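Side-chain contacts in chitinase (Thermococcus chitonophagus, PDB 5XSW), which probably hydrolyses internal glycosidic bonds of chitin as an endochitinase, here captured with a chitin-derived glycan bound in its helical domain: residues Y51-E56 / T71-F76; C32-N37 / D476-A481; G44-I49 / P57-N62. One frame throughout, in Å; residues are numbered along the deposited sequence.

How the interactions relate
The three contacts step outward along the N-terminal beta-sandwich, from its junction with the helical domain toward its far end. Interaction 2 lies about 18 Å from the centre of the chain, interaction 1 about 31 Å and interaction 3 about 37 Å, all measured from contact centres. Interactions 1 and 2 meet directly: T71 O probably hydrogen-bonds Y478 OH at 2.5 Å, and I35 N pairs with G74 O at 2.8 Å, since strands 32-41 and 75-77 are neighbours. Interactions 1 and 3 touch through Y51 OH and P57 CB, 3.3 Å apart. None of the six segments contributes to the glycan pocket, whose residues, such as E213 and W215, belong to the helical domain.

Interaction 1: Y51-E56 / T71-F76; sequences YADGGE and TWRGIF
R73 NH1 donates to D53 OD2 at 2.8 Å, using the syn lone pair of that oxygen, and R73 NH2 donates to D53 OD1 at 2.9 Å. The pair illustrates an end-on, two-nitrogen salt bridge: one nitrogen serves each oxygen, and the paired bonds limit rotation of both groups and hold them nearly coplanar, 28° apart. D53 occupies the third position of a type I turn from Y51 to G54, and its CG stands between its own backbone N and carbonyl carbon (chi1 55°), turning the carboxylate toward the arginine. The same guanidinium lies over one face of the Y51 ring in a cation-pi contact, with R73 CZ 4.6 Å from the ring centroid. R73 NH2 comes nearest, above the face toward the rim, 3.4 Å from Y51 CG. The group is tilted, not stacked flat, its plane 56° from the ring's. Nearer the backbone, R73 CD makes a CH-pi contact, 4.1 Å from the Y51 centroid. The phenol end is tied across the contact by a water that hydrogen-bonds both Y51 OH and T71 OG1. Y51 packs on V82 and I84 of strand 80-89, while the arginine loop leads into strand 75-77, paired with strand 32-41.

Interaction 2: C32-N37 / D476-A481; sequences CFDIKN and DWYYHA
D34 sends its carboxylate from strand 32-41 of the beta-sandwich into the angle between W477 and Y478 on helix 475-482, a strand-on-helix contact that joins the N-terminal domain to the C-terminal end of the chain. Strand segment 32-35 and helix segment 476-481 run nearly parallel, their axes 9.0 Å apart, and D34 and Y478 are the residues nearest in register.

The two aromatic residues meet the carboxylate in different ways. Toward W477 it is almost coplanar, the planes 20° apart, and D34 OD2 comes to the edge of the indole, 3.4 Å from W477 CD1. Against Y478 it stands nearly perpendicular, at 79°, with D34 OD2 3.6 Å from Y478 CB. D34 CB, for its part, lies at the edge of the phenol ring, 3.9 Å from Y478 CD1. Although D34 OD2 also lies near Y478 N, the angle is too poor for a hydrogen bond. The carboxylate is buried; D34 OD1 accepts a weak hydrogen bond from G474 N, and its place beside the first turn of the helix would probably favour the ionised form.

Both aromatic side chains are held by polar bonds beyond the pair: W477 NE1 donates to L105 O, and Y478 OH is bonded to T71 O. From the same helix, D476 OD1 forms a salt bridge with K261 NZ of the second subunit. Y478 swings its ring across to the strand, past the D34 side chain. There I35 O lies in the plane of the phenol at its edge, 3.4 Å from Y478 CE1, a position the ring reaches because chi1 (-171°) turns CG away from the backbone N.

Interaction 3: G44-I49 / P57-N62; sequences GKVLSI and PVYNVN
The Y59 ring carries I49 CD1 on one face, 3.6 Å above its plane and displaced toward the rim, while two waters lie in the plane at its edge. Its contact with I49 is a CH-pi one, the methyl carbon I49 CD1 standing 4.0 Å from the centroid. The isoleucine chain runs extended to that methyl (chi2 -177°): I49 CB stays outside the rim beside Y59 CD2, while CG1 and the methyl CD1 both lie over the face. V46 reaches the phenol end obliquely, V46 CG1 lying 3.7 Å from Y59 CZ. Here the two sheets of the beta-sandwich face each other: strand 45-51 borders one and strand 58-62 belongs to the other, the two segments running antiparallel at 162° with axes 8.5 Å apart. A classic beta bulge, in which L47 and S48 both face E87, lets V46 and I49, three residues apart, turn toward the same opposite sheet. With Y59 cut back to an alanine, I49 CD1 and V46 CG1 are likely to lose their aromatic cover, and the water at V46 O its hydroxyl partner. That water donates to V46 O at 2.8 Å and is also hydrogen-bonded to Y59 OH. At the two ends of the interface, V46 CG2 meets V61 CG2 at 4.2 Å, and I49 CG2 rests against P57 CG at 3.8 Å, these side chains crossing at about a right angle.

Interaction 1: Y51-E56 / T71-F76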
ATOM      1  N   TYR A  51      -4.069  33.959   3.483  1.00 39.02           N
ATOM      2  CA  TYR A  51      -4.529  33.578   2.147  1.00 41.05           C
ATOM      3  C   TYR A  51      -5.505  34.603   1.661  1.00 41.81           C
ATOM      4  O   TYR A  51      -6.281  35.116   2.452  1.00 47.00           O
ATOM      5  CB  TYR A  51      -5.219  32.206   2.110  1.00 45.04           C
ATOM      6  CG  TYR A  51      -4.322  31.053   2.463  1.00 45.30           C
ATOM      7  CD1 TYR A  51      -3.221  30.728   1.654  1.00 42.46           C
ATOM      8  CD2 TYR A  51      -4.584  30.271   3.567  1.00 41.68           C
ATOM      9  CE1 TYR A  51      -2.389  29.672   1.975  1.00 42.01           C
ATOM     10  CE2 TYR A  51      -3.767  29.200   3.900  1.00 43.90           C
ATOM     11  CZ  TYR A  51      -2.677  28.903   3.088  1.00 39.91           C
ATOM     12  OH  TYR A  51      -1.871  27.853   3.401  1.00 37.64           O
ATOM     13  N   ALA A  52      -5.489  34.859   0.357  1.00 42.00           N
ATOM     14  CA  ALA A  52      -6.348  35.867  -0.217  1.00 46.35           C
ATOM     15  C   ALA A  52      -7.810  35.511  -0.037  1.00 59.07           C
ATOM     16  O   ALA A  52      -8.646  36.407   0.090  1.00 61.26           O
ATOM     17  CB  ALA A  52      -6.037  36.059  -1.680  1.00 41.26           C
ATOM     18  N   ASP A  53      -8.115  34.208  -0.057  1.00 47.71           N
ATOM     19  CA  ASP A  53      -9.492  33.740   0.039  1.00 46.10           C
ATOM     20  C   ASP A  53      -9.843  33.236   1.441  1.00 55.28           C
ATOM     21  O   ASP A  53     -10.758  32.437   1.605  1.00 69.49           O
ATOM     22  CB  ASP A  53      -9.785  32.654  -1.040  1.00 51.09           C
ATOM     23  CG  ASP A  53      -8.801  31.443  -1.010  1.00 61.36           C
ATOM     24  OD1 ASP A  53      -7.797  31.444  -0.240  1.00 49.71           O
ATOM     25  OD2 ASP A  53      -9.036  30.486  -1.808  1.00 51.96           O
ATOM     26  N   GLY A  54      -9.142  33.734   2.456  1.00 52.17           N
ATOM     27  CA  GLY A  54      -9.463  33.427   3.834  1.00 46.57           C
ATOM     28  C   GLY A  54      -8.538  32.407   4.461  1.00 50.37           C
ATOM     29  O   GLY A  54      -7.988  31.553   3.772  1.00 51.06           O
ATOM     30  N   GLY A  55      -8.380  32.492   5.775  1.00 47.24           N
ATOM     31  CA  GLY A  55      -7.457  31.641   6.504  1.00 54.12           C
ATOM     32  C   GLY A  55      -6.020  32.118   6.335  1.00 52.53           C
ATOM     33  O   GLY A  55      -5.756  33.090   5.641  1.00 50.63           O
ATOM     34  N   GLU A  56      -5.087  31.428   6.966  1.00 51.13           N
ATOM     35  CA  GLU A  56      -3.687  31.783   6.860  1.00 46.28           C
ATOM     36  C   GLU A  56      -2.817  30.532   6.982  1.00 51.22           C
ATOM     37  O   GLU A  56      -3.126  29.621   7.760  1.00 47.47           O
ATOM     38  CB  GLU A  56      -3.308  32.804   7.942  1.00 46.53           C
ATOM     39  CG  GLU A  56      -3.334  32.262   9.380  1.00 50.26           C
ATOM     40  CD  GLU A  56      -3.112  33.346  10.449  1.00 61.95           C
ATOM     41  OE1 GLU A  56      -2.938  32.996  11.640  1.00 60.29           O
ATOM     42  OE2 GLU A  56      -3.099  34.545  10.102  1.00 58.75           O
ATOM     43  N   THR A  71       0.712  23.853   5.214  1.00 30.27           N
ATOM     44  CA  THR A  71       0.028  22.797   5.991  1.00 36.38           C
ATOM     45  C   THR A  71      -0.963  22.031   5.117  1.00 34.74           C
ATOM     46  O   THR A  71      -0.547  21.334   4.201  1.00 36.36           O
ATOM     47  CB  THR A  71      -0.664  23.369   7.304  1.00 37.94           C
ATOM     48  OG1 THR A  71      -1.760  24.227   6.980  1.00 40.97           O
ATOM     49  CG2 THR A  71       0.340  24.120   8.136  1.00 43.20           C
ATOM     50  N   TRP A  72      -2.263  22.197   5.319  1.00 36.73           N
ATOM     51  CA  TRP A  72      -3.222  21.359   4.594  1.00 32.61           C
ATOM     52  C   TRP A  72      -3.339  21.802   3.179  1.00 41.91           C
ATOM     53  O   TRP A  72      -3.899  21.111   2.346  1.00 36.41           O
ATOM     54  CB  TRP A  72      -4.587  21.391   5.295  1.00 42.93           C
ATOM     55  CG  TRP A  72      -5.287  22.710   5.180  1.00 48.66           C
ATOM     56  CD1 TRP A  72      -5.207  23.786   6.051  1.00 45.79           C
ATOM     57  CD2 TRP A  72      -6.182  23.105   4.131  1.00 43.72           C
ATOM     58  NE1 TRP A  72      -6.005  24.826   5.584  1.00 47.55           N
ATOM     59  CE2 TRP A  72      -6.606  24.431   4.411  1.00 49.67           C
ATOM     60  CE3 TRP A  72      -6.641  22.479   2.964  1.00 50.53           C
ATOM     61  CZ2 TRP A  72      -7.477  25.125   3.572  1.00 52.33           C
ATOM     62  CZ3 TRP A  72      -7.506  23.169   2.134  1.00 50.70           C
ATOM     63  CH2 TRP A  72      -7.920  24.477   2.443  1.00 52.57           C
ATOM     64  N   ARG A  73      -2.767  22.951   2.851  1.00 34.86           N
ATOM     65  CA  ARG A  73      -2.936  23.439   1.472  1.00 29.35           C
ATOM     66  C   ARG A  73      -1.690  23.272   0.563  1.00 29.13           C
ATOM     67  O   ARG A  73      -1.586  23.898  -0.519  1.00 33.67           O
ATOM     68  CB  ARG A  73      -3.365  24.914   1.546  1.00 38.18           C
ATOM     69  CG  ARG A  73      -4.493  25.235   0.685  1.00 47.52           C
ATOM     70  CD  ARG A  73      -5.147  26.581   1.062  1.00 40.98           C
ATOM     71  NE  ARG A  73      -5.827  27.060  -0.133  1.00 45.41           N
ATOM     72  CZ  ARG A  73      -6.439  28.231  -0.240  1.00 46.64           C
ATOM     73  NH1 ARG A  73      -7.017  28.538  -1.381  1.00 42.72           N
ATOM     74  NH2 ARG A  73      -6.459  29.075   0.788  1.00 43.95           N
ATOM     75  N   GLY A  74      -0.771  22.393   0.960  1.00 29.08           N
ATOM     76  CA  GLY A  74       0.468  22.228   0.231  1.00 26.77           C
ATOM     77  C   GLY A  74       0.440  21.359  -1.016  1.00 35.77           C
ATOM     78  O   GLY A  74       1.494  21.173  -1.664  1.00 28.18           O
ATOM     79  N   ILE A  75      -0.738  20.816  -1.370  1.00 31.41           N
ATOM     80  CA  ILE A  75      -0.833  19.892  -2.510  1.00 27.46           C
ATOM     81  C   ILE A  75      -1.451  20.577  -3.695  1.00 28.70           C
ATOM     82  O   ILE A  75      -2.543  21.117  -3.582  1.00 30.37           O
ATOM     83  CB  ILE A  75      -1.719  18.587  -2.145  1.00 29.82           C
ATOM     84  CG1 ILE A  75      -1.101  17.824  -0.958  1.00 26.76           C
ATOM     85  CG2 ILE A  75      -1.909  17.721  -3.364  1.00 31.60           C
ATOM     86  CD1 ILE A  75      -2.130  16.979  -0.157  1.00 30.59           C
ATOM     87  N   PHE A  76      -0.783  20.539  -4.835  1.00 26.18           N
ATOM     88  CA  PHE A  76      -1.225  21.276  -6.022  1.00 33.16           C
ATOM     89  C   PHE A  76      -1.457  20.362  -7.207  1.00 30.38           C
ATOM     90  O   PHE A  76      -0.555  20.114  -8.010  1.00 31.58           O
ATOM     91  CB  PHE A  76      -0.194  22.331  -6.440  1.00 30.66           C
ATOM     92  CG  PHE A  76      -0.153  23.512  -5.499  1.00 32.12           C
ATOM     93  CD1 PHE A  76       0.458  23.397  -4.263  1.00 30.08           C
ATOM     94  CD2 PHE A  76      -0.780  24.704  -5.841  1.00 31.80           C
ATOM     95  CE1 PHE A  76       0.473  24.472  -3.346  1.00 35.65           C
ATOM     96  CE2 PHE A  76      -0.750  25.830  -4.942  1.00 27.78           C
ATOM     97  CZ  PHE A  76      -0.125  25.693  -3.694  1.00 33.51           C
TER
HETATM   98  O   HOH W   1      -2.681  26.706   5.485  1.00 40.04           O

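Interaction 2: C32-N37 / D476-A481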
ATOM      1  N   CYS A  32       1.167  16.708 -10.204  1.00 29.91           N
ATOM      2  CA  CYS A  32       0.929  17.222  -8.873  1.00 31.00           C
ATOM      3  C   CYS A  32       2.268  17.792  -8.362  1.00 32.54           C
ATOM      4  O   CYS A  32       3.359  17.210  -8.607  1.00 29.56           O
ATOM      5  CB  CYS A  32       0.435  16.121  -7.899  1.00 27.12           C
ATOM      6  SG  CYS A  32      -0.232  16.734  -6.416  1.00 30.18           S
ATOM      7  N   PHE A  33       2.177  18.917  -7.669  1.00 28.62           N
ATOM      8  CA  PHE A  33       3.325  19.458  -6.914  1.00 28.77           C
ATOM      9  C   PHE A  33       3.026  19.384  -5.454  1.00 25.38           C
ATOM     10  O   PHE A  33       1.995  19.884  -4.991  1.00 29.39           O
ATOM     11  CB  PHE A  33       3.631  20.943  -7.333  1.00 29.21           C
ATOM     12  CG  PHE A  33       3.963  21.088  -8.779  1.00 29.78           C
ATOM     13  CD1 PHE A  33       5.217  20.729  -9.260  1.00 34.75           C
ATOM     14  CD2 PHE A  33       3.026  21.563  -9.675  1.00 34.04           C
ATOM     15  CE1 PHE A  33       5.532  20.862 -10.619  1.00 36.30           C
ATOM     16  CE2 PHE A  33       3.318  21.680 -11.041  1.00 34.92           C
ATOM     17  CZ  PHE A  33       4.563  21.320 -11.517  1.00 37.99           C
ATOM     18  N   ASP A  34       3.925  18.783  -4.687  1.00 25.56           N
ATOM     19  CA  ASP A  34       3.773  18.745  -3.251  1.00 21.44           C
ATOM     20  C   ASP A  34       4.786  19.735  -2.648  1.00 29.69           C
ATOM     21  O   ASP A  34       5.988  19.532  -2.798  1.00 26.87           O
ATOM     22  CB  ASP A  34       4.050  17.346  -2.675  1.00 25.03           C
ATOM     23  CG  ASP A  34       2.918  16.349  -2.959  1.00 30.59           C
ATOM     24  OD1 ASP A  34       1.938  16.749  -3.612  1.00 26.42           O
ATOM     25  OD2 ASP A  34       3.058  15.186  -2.511  1.00 26.58           O
ATOM     26  N   ILE A  35       4.289  20.763  -1.975  1.00 29.82           N
ATOM     27  CA  ILE A  35       5.186  21.824  -1.441  1.00 27.37           C
ATOM     28  C   ILE A  35       5.468  21.640   0.022  1.00 22.43           C
ATOM     29  O   ILE A  35       4.559  21.666   0.852  1.00 31.56           O
ATOM     30  CB  ILE A  35       4.554  23.209  -1.724  1.00 30.66           C
ATOM     31  CG1 ILE A  35       4.484  23.374  -3.266  1.00 33.83           C
ATOM     32  CG2 ILE A  35       5.405  24.313  -1.055  1.00 27.67           C
ATOM     33  CD1 ILE A  35       4.007  24.712  -3.721  1.00 48.96           C
ATOM     34  N   LYS A  36       6.739  21.398   0.360  1.00 24.62           N
ATOM     35  CA  LYS A  36       7.168  21.345   1.746  1.00 26.26           C
ATOM     36  C   LYS A  36       7.028  22.726   2.448  1.00 35.53           C
ATOM     37  O   LYS A  36       6.439  22.846   3.524  1.00 26.37           O
ATOM     38  CB  LYS A  36       8.620  20.890   1.803  1.00 27.06           C
ATOM     39  CG  LYS A  36       9.141  20.590   3.216  1.00 34.84           C
ATOM     40  CD  LYS A  36      10.681  20.478   3.204  1.00 43.91           C
ATOM     41  CE  LYS A  36      11.247  19.911   4.511  1.00 64.86           C
ATOM     42  NZ  LYS A  36      10.938  18.434   4.730  1.00 71.84           N
ATOM     43  N   ASN A  37       7.614  23.758   1.827  1.00 32.79           N
ATOM     44  CA  ASN A  37       7.442  25.122   2.309  1.00 28.22           C
ATOM     45  C   ASN A  37       7.892  26.085   1.203  1.00 31.37           C
ATOM     46  O   ASN A  37       8.315  25.650   0.122  1.00 26.45           O
ATOM     47  CB  ASN A  37       8.187  25.357   3.636  1.00 26.95           C
ATOM     48  CG  ASN A  37       9.628  24.935   3.602  1.00 29.84           C
ATOM     49  OD1 ASN A  37      10.355  25.263   2.666  1.00 33.75           O
ATOM     50  ND2 ASN A  37      10.069  24.232   4.654  1.00 32.23           N
ATOM     51  N   ASP A 476      -1.053  11.103  -0.879  1.00 27.66           N
ATOM     52  CA  ASP A 476      -0.477  10.141   0.064  1.00 25.85           C
ATOM     53  C   ASP A 476       1.016  10.515   0.372  1.00 20.48           C
ATOM     54  O   ASP A 476       1.435  10.438   1.476  1.00 23.58           O
ATOM     55  CB  ASP A 476      -0.510   8.700  -0.506  1.00 24.68           C
ATOM     56  CG  ASP A 476      -1.978   8.138  -0.648  1.00 30.84           C
ATOM     57  OD1 ASP A 476      -2.799   8.597   0.140  1.00 29.25           O
ATOM     58  OD2 ASP A 476      -2.256   7.299  -1.547  1.00 31.99           O
ATOM     59  N   TRP A 477       1.785  10.806  -0.656  1.00 24.77           N
ATOM     60  CA  TRP A 477       3.207  11.187  -0.436  1.00 25.36           C
ATOM     61  C   TRP A 477       3.308  12.387   0.517  1.00 23.96           C
ATOM     62  O   TRP A 477       4.093  12.436   1.483  1.00 25.22           O
ATOM     63  CB  TRP A 477       3.861  11.517  -1.773  1.00 20.11           C
ATOM     64  CG  TRP A 477       5.301  11.968  -1.614  1.00 23.72           C
ATOM     65  CD1 TRP A 477       5.796  13.279  -1.672  1.00 26.22           C
ATOM     66  CD2 TRP A 477       6.416  11.126  -1.274  1.00 26.55           C
ATOM     67  NE1 TRP A 477       7.182  13.251  -1.432  1.00 24.09           N
ATOM     68  CE2 TRP A 477       7.571  11.953  -1.183  1.00 24.92           C
ATOM     69  CE3 TRP A 477       6.561   9.745  -1.062  1.00 23.83           C
ATOM     70  CZ2 TRP A 477       8.842  11.418  -0.917  1.00 26.24           C
ATOM     71  CZ3 TRP A 477       7.851   9.218  -0.807  1.00 26.13           C
ATOM     72  CH2 TRP A 477       8.961  10.064  -0.748  1.00 24.14           C
ATOM     73  N   TYR A 478       2.457  13.339   0.262  1.00 26.06           N
ATOM     74  CA  TYR A 478       2.460  14.569   1.047  1.00 24.56           C
ATOM     75  C   TYR A 478       2.336  14.318   2.521  1.00 32.12           C
ATOM     76  O   TYR A 478       3.184  14.766   3.305  1.00 28.56           O
ATOM     77  CB  TYR A 478       1.321  15.478   0.574  1.00 24.95           C
ATOM     78  CG  TYR A 478       1.399  16.896   1.200  1.00 30.97           C
ATOM     79  CD1 TYR A 478       2.353  17.841   0.756  1.00 26.98           C
ATOM     80  CD2 TYR A 478       0.546  17.257   2.212  1.00 29.19           C
ATOM     81  CE1 TYR A 478       2.438  19.122   1.360  1.00 29.41           C
ATOM     82  CE2 TYR A 478       0.595  18.560   2.806  1.00 35.49           C
ATOM     83  CZ  TYR A 478       1.536  19.468   2.369  1.00 35.47           C
ATOM     84  OH  TYR A 478       1.570  20.714   2.975  1.00 33.24           O
ATOM     85  N   TYR A 479       1.279  13.616   2.941  1.00 29.25           N
ATOM     86  CA  TYR A 479       1.117  13.408   4.380  1.00 32.14           C
ATOM     87  C   TYR A 479       2.152  12.465   4.927  1.00 33.21           C
ATOM     88  O   TYR A 479       2.636  12.623   6.042  1.00 36.66           O
ATOM     89  CB  TYR A 479      -0.298  12.872   4.707  1.00 38.20           C
ATOM     90  CG  TYR A 479      -1.360  13.779   4.178  1.00 30.60           C
ATOM     91  CD1 TYR A 479      -1.579  15.051   4.732  1.00 41.17           C
ATOM     92  CD2 TYR A 479      -2.111  13.397   3.096  1.00 39.27           C
ATOM     93  CE1 TYR A 479      -2.562  15.909   4.180  1.00 34.01           C
ATOM     94  CE2 TYR A 479      -3.055  14.216   2.555  1.00 35.66           C
ATOM     95  CZ  TYR A 479      -3.288  15.471   3.115  1.00 38.05           C
ATOM     96  OH  TYR A 479      -4.283  16.252   2.516  1.00 42.30           O
ATOM     97  N   HIS A 480       2.525  11.472   4.143  1.00 25.23           N
ATOM     98  CA  HIS A 480       3.485  10.526   4.676  1.00 25.83           C
ATOM     99  C   HIS A 480       4.886  11.167   4.871  1.00 30.30           C
ATOM    100  O   HIS A 480       5.501  11.072   5.926  1.00 31.28           O
ATOM    101  CB  HIS A 480       3.637   9.329   3.730  1.00 28.32           C
ATOM    102  CG  HIS A 480       4.403   8.206   4.340  1.00 27.19           C
ATOM    103  ND1 HIS A 480       5.138   7.310   3.598  1.00 33.20           N
ATOM    104  CD2 HIS A 480       4.487   7.797   5.625  1.00 42.92           C
ATOM    105  CE1 HIS A 480       5.677   6.413   4.407  1.00 31.54           C
ATOM    106  NE2 HIS A 480       5.327   6.711   5.651  1.00 34.07           N
ATOM    107  N   ALA A 481       5.380  11.825   3.837  1.00 28.06           N
ATOM    108  CA  ALA A 481       6.725  12.425   3.910  1.00 24.84           C
ATOM    109  C   ALA A 481       6.749  13.618   4.879  1.00 31.95           C
ATOM    110  O   ALA A 481       7.746  13.801   5.574  1.00 31.27           O
ATOM    111  CB  ALA A 481       7.207  12.843   2.487  1.00 25.65           C
TER

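Interaction 3: G44-I49 / P57-N62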
ATOM      1  N   GLY A  44      12.776  43.498   6.685  1.00 34.12           N
ATOM      2  CA  GLY A  44      11.646  44.133   7.340  1.00 37.30           C
ATOM      3  C   GLY A  44      11.010  43.225   8.388  1.00 47.11           C
ATOM      4  O   GLY A  44      11.520  42.136   8.671  1.00 46.44           O
ATOM      5  N   LYS A  45       9.891  43.654   8.957  1.00 39.96           N
ATOM      6  CA  LYS A  45       9.226  42.883  10.006  1.00 39.21           C
ATOM      7  C   LYS A  45       7.972  42.310   9.409  1.00 41.56           C
ATOM      8  O   LYS A  45       7.180  43.047   8.827  1.00 39.47           O
ATOM      9  CB  LYS A  45       8.882  43.748  11.227  1.00 44.11           C
ATOM     10  CG  LYS A  45       7.891  43.066  12.206  1.00 52.46           C
ATOM     11  CD  LYS A  45       7.678  43.882  13.517  1.00 61.37           C
ATOM     12  CE  LYS A  45       8.362  43.227  14.738  1.00 66.27           C
ATOM     13  NZ  LYS A  45       8.086  43.916  16.066  1.00 73.27           N
ATOM     14  N   VAL A  46       7.784  40.994   9.503  1.00 38.96           N
ATOM     15  CA  VAL A  46       6.563  40.431   8.941  1.00 41.71           C
ATOM     16  C   VAL A  46       5.379  40.828   9.839  1.00 39.79           C
ATOM     17  O   VAL A  46       5.378  40.521  11.035  1.00 42.48           O
ATOM     18  CB  VAL A  46       6.626  38.883   8.815  1.00 36.10           C
ATOM     19  CG1 VAL A  46       5.274  38.352   8.307  1.00 37.92           C
ATOM     20  CG2 VAL A  46       7.777  38.457   7.910  1.00 34.21           C
ATOM     21  N   LEU A  47       4.375  41.477   9.262  1.00 42.06           N
ATOM     22  CA  LEU A  47       3.167  41.844  10.013  1.00 43.58           C
ATOM     23  C   LEU A  47       2.084  40.769   9.932  1.00 48.90           C
ATOM     24  O   LEU A  47       1.436  40.446  10.916  1.00 41.93           O
ATOM     25  CB  LEU A  47       2.600  43.162   9.486  1.00 47.25           C
ATOM     26  CG  LEU A  47       3.530  44.381   9.643  1.00 47.72           C
ATOM     27  CD1 LEU A  47       3.121  45.537   8.737  1.00 49.03           C
ATOM     28  CD2 LEU A  47       3.544  44.834  11.074  1.00 38.83           C
ATOM     29  N   SER A  48       1.878  40.233   8.738  1.00 41.64           N
ATOM     30  CA  SER A  48       0.901  39.169   8.540  1.00 44.58           C
ATOM     31  C   SER A  48       1.112  38.439   7.202  1.00 45.66           C
ATOM     32  O   SER A  48       1.521  39.041   6.205  1.00 40.80           O
ATOM     33  CB  SER A  48      -0.502  39.747   8.556  1.00 42.17           C
ATOM     34  OG  SER A  48      -0.702  40.406   7.320  1.00 48.43           O
ATOM     35  N   ILE A  49       0.810  37.140   7.187  1.00 43.64           N
ATOM     36  CA  ILE A  49       0.786  36.367   5.956  1.00 38.22           C
ATOM     37  C   ILE A  49      -0.538  35.614   5.977  1.00 38.55           C
ATOM     38  O   ILE A  49      -0.779  34.824   6.908  1.00 43.04           O
ATOM     39  CB  ILE A  49       1.974  35.378   5.878  1.00 40.22           C
ATOM     40  CG1 ILE A  49       3.306  36.109   5.965  1.00 37.04           C
ATOM     41  CG2 ILE A  49       1.890  34.515   4.621  1.00 35.45           C
ATOM     42  CD1 ILE A  49       4.536  35.181   5.826  1.00 37.47           C
ATOM     43  N   PRO A  57      -1.707  30.499   6.233  1.00 47.19           N
ATOM     44  CA  PRO A  57      -0.706  29.464   6.451  1.00 37.27           C
ATOM     45  C   PRO A  57       0.022  29.693   7.756  1.00 40.53           C
ATOM     46  O   PRO A  57      -0.267  30.635   8.469  1.00 43.09           O
ATOM     47  CB  PRO A  57       0.233  29.631   5.246  1.00 41.73           C
ATOM     48  CG  PRO A  57       0.160  31.126   4.959  1.00 40.68           C
ATOM     49  CD  PRO A  57      -1.302  31.447   5.175  1.00 45.53           C
ATOM     50  N   VAL A  58       0.956  28.809   8.069  1.00 35.52           N
ATOM     51  CA  VAL A  58       1.863  28.960   9.189  1.00 38.84           C
ATOM     52  C   VAL A  58       3.166  29.571   8.652  1.00 42.53           C
ATOM     53  O   VAL A  58       3.526  29.321   7.496  1.00 33.69           O
ATOM     54  CB  VAL A  58       2.148  27.583   9.855  1.00 44.35           C
ATOM     55  CG1 VAL A  58       3.356  27.641  10.781  1.00 44.89           C
ATOM     56  CG2 VAL A  58       0.906  27.078  10.572  1.00 41.76           C
ATOM     57  N   TYR A  59       3.872  30.364   9.455  1.00 34.23           N
ATOM     58  CA  TYR A  59       5.185  30.827   9.003  1.00 39.72           C
ATOM     59  C   TYR A  59       6.069  31.011  10.171  1.00 40.22           C
ATOM     60  O   TYR A  59       5.599  31.143  11.302  1.00 40.87           O
ATOM     61  CB  TYR A  59       5.084  32.132   8.189  1.00 38.68           C
ATOM     62  CG  TYR A  59       4.688  33.359   8.988  1.00 41.00           C
ATOM     63  CD1 TYR A  59       5.647  34.109   9.666  1.00 39.19           C
ATOM     64  CD2 TYR A  59       3.353  33.784   9.031  1.00 41.17           C
ATOM     65  CE1 TYR A  59       5.281  35.246  10.416  1.00 46.17           C
ATOM     66  CE2 TYR A  59       2.974  34.910   9.769  1.00 44.56           C
ATOM     67  CZ  TYR A  59       3.945  35.632  10.458  1.00 47.05           C
ATOM     68  OH  TYR A  59       3.588  36.751  11.177  1.00 54.94           O
ATOM     69  N   ASN A  60       7.364  30.990   9.929  1.00 38.85           N
ATOM     70  CA  ASN A  60       8.270  31.360  10.992  1.00 48.10           C
ATOM     71  C   ASN A  60       9.407  32.211  10.411  1.00 49.62           C
ATOM     72  O   ASN A  60       9.649  32.191   9.198  1.00 39.66           O
ATOM     73  CB  ASN A  60       8.798  30.131  11.722  1.00 46.70           C
ATOM     74  CG  ASN A  60       9.998  29.532  11.068  1.00 58.06           C
ATOM     75  OD1 ASN A  60      11.135  29.980  11.290  1.00 67.88           O
ATOM     76  ND2 ASN A  60       9.776  28.484  10.267  1.00 64.38           N
ATOM     77  N   VAL A  61      10.059  32.982  11.277  1.00 43.40           N
ATOM     78  CA  VAL A  61      11.112  33.918  10.865  1.00 41.02           C
ATOM     79  C   VAL A  61      12.419  33.532  11.510  1.00 43.21           C
ATOM     80  O   VAL A  61      12.489  33.286  12.696  1.00 44.67           O
ATOM     81  CB  VAL A  61      10.765  35.382  11.256  1.00 47.41           C
ATOM     82  CG1 VAL A  61      11.912  36.355  10.841  1.00 44.13           C
ATOM     83  CG2 VAL A  61       9.429  35.788  10.650  1.00 37.03           C
ATOM     84  N   ASN A  62      13.468  33.447  10.726  1.00 43.32           N
ATOM     85  CA  ASN A  62      14.767  33.197  11.309  1.00 49.46           C
ATOM     86  C   ASN A  62      15.768  34.175  10.687  1.00 44.95           C
ATOM     87  O   ASN A  62      16.264  33.951   9.572  1.00 41.53           O
ATOM     88  CB  ASN A  62      15.175  31.752  11.072  1.00 51.80           C
ATOM     89  CG  ASN A  62      16.423  31.389  11.807  1.00 61.52           C
ATOM     90  OD1 ASN A  62      16.727  31.975  12.843  1.00 65.27           O
ATOM     91  ND2 ASN A  62      17.171  30.430  11.273  1.00 57.27           N
TER
HETATM   92  O   HOH W   2       5.729  38.166  12.411  1.00 57.55           O
HETATM   93  O   HOH W   3       0.162  33.448   8.788  1.00 50.97           O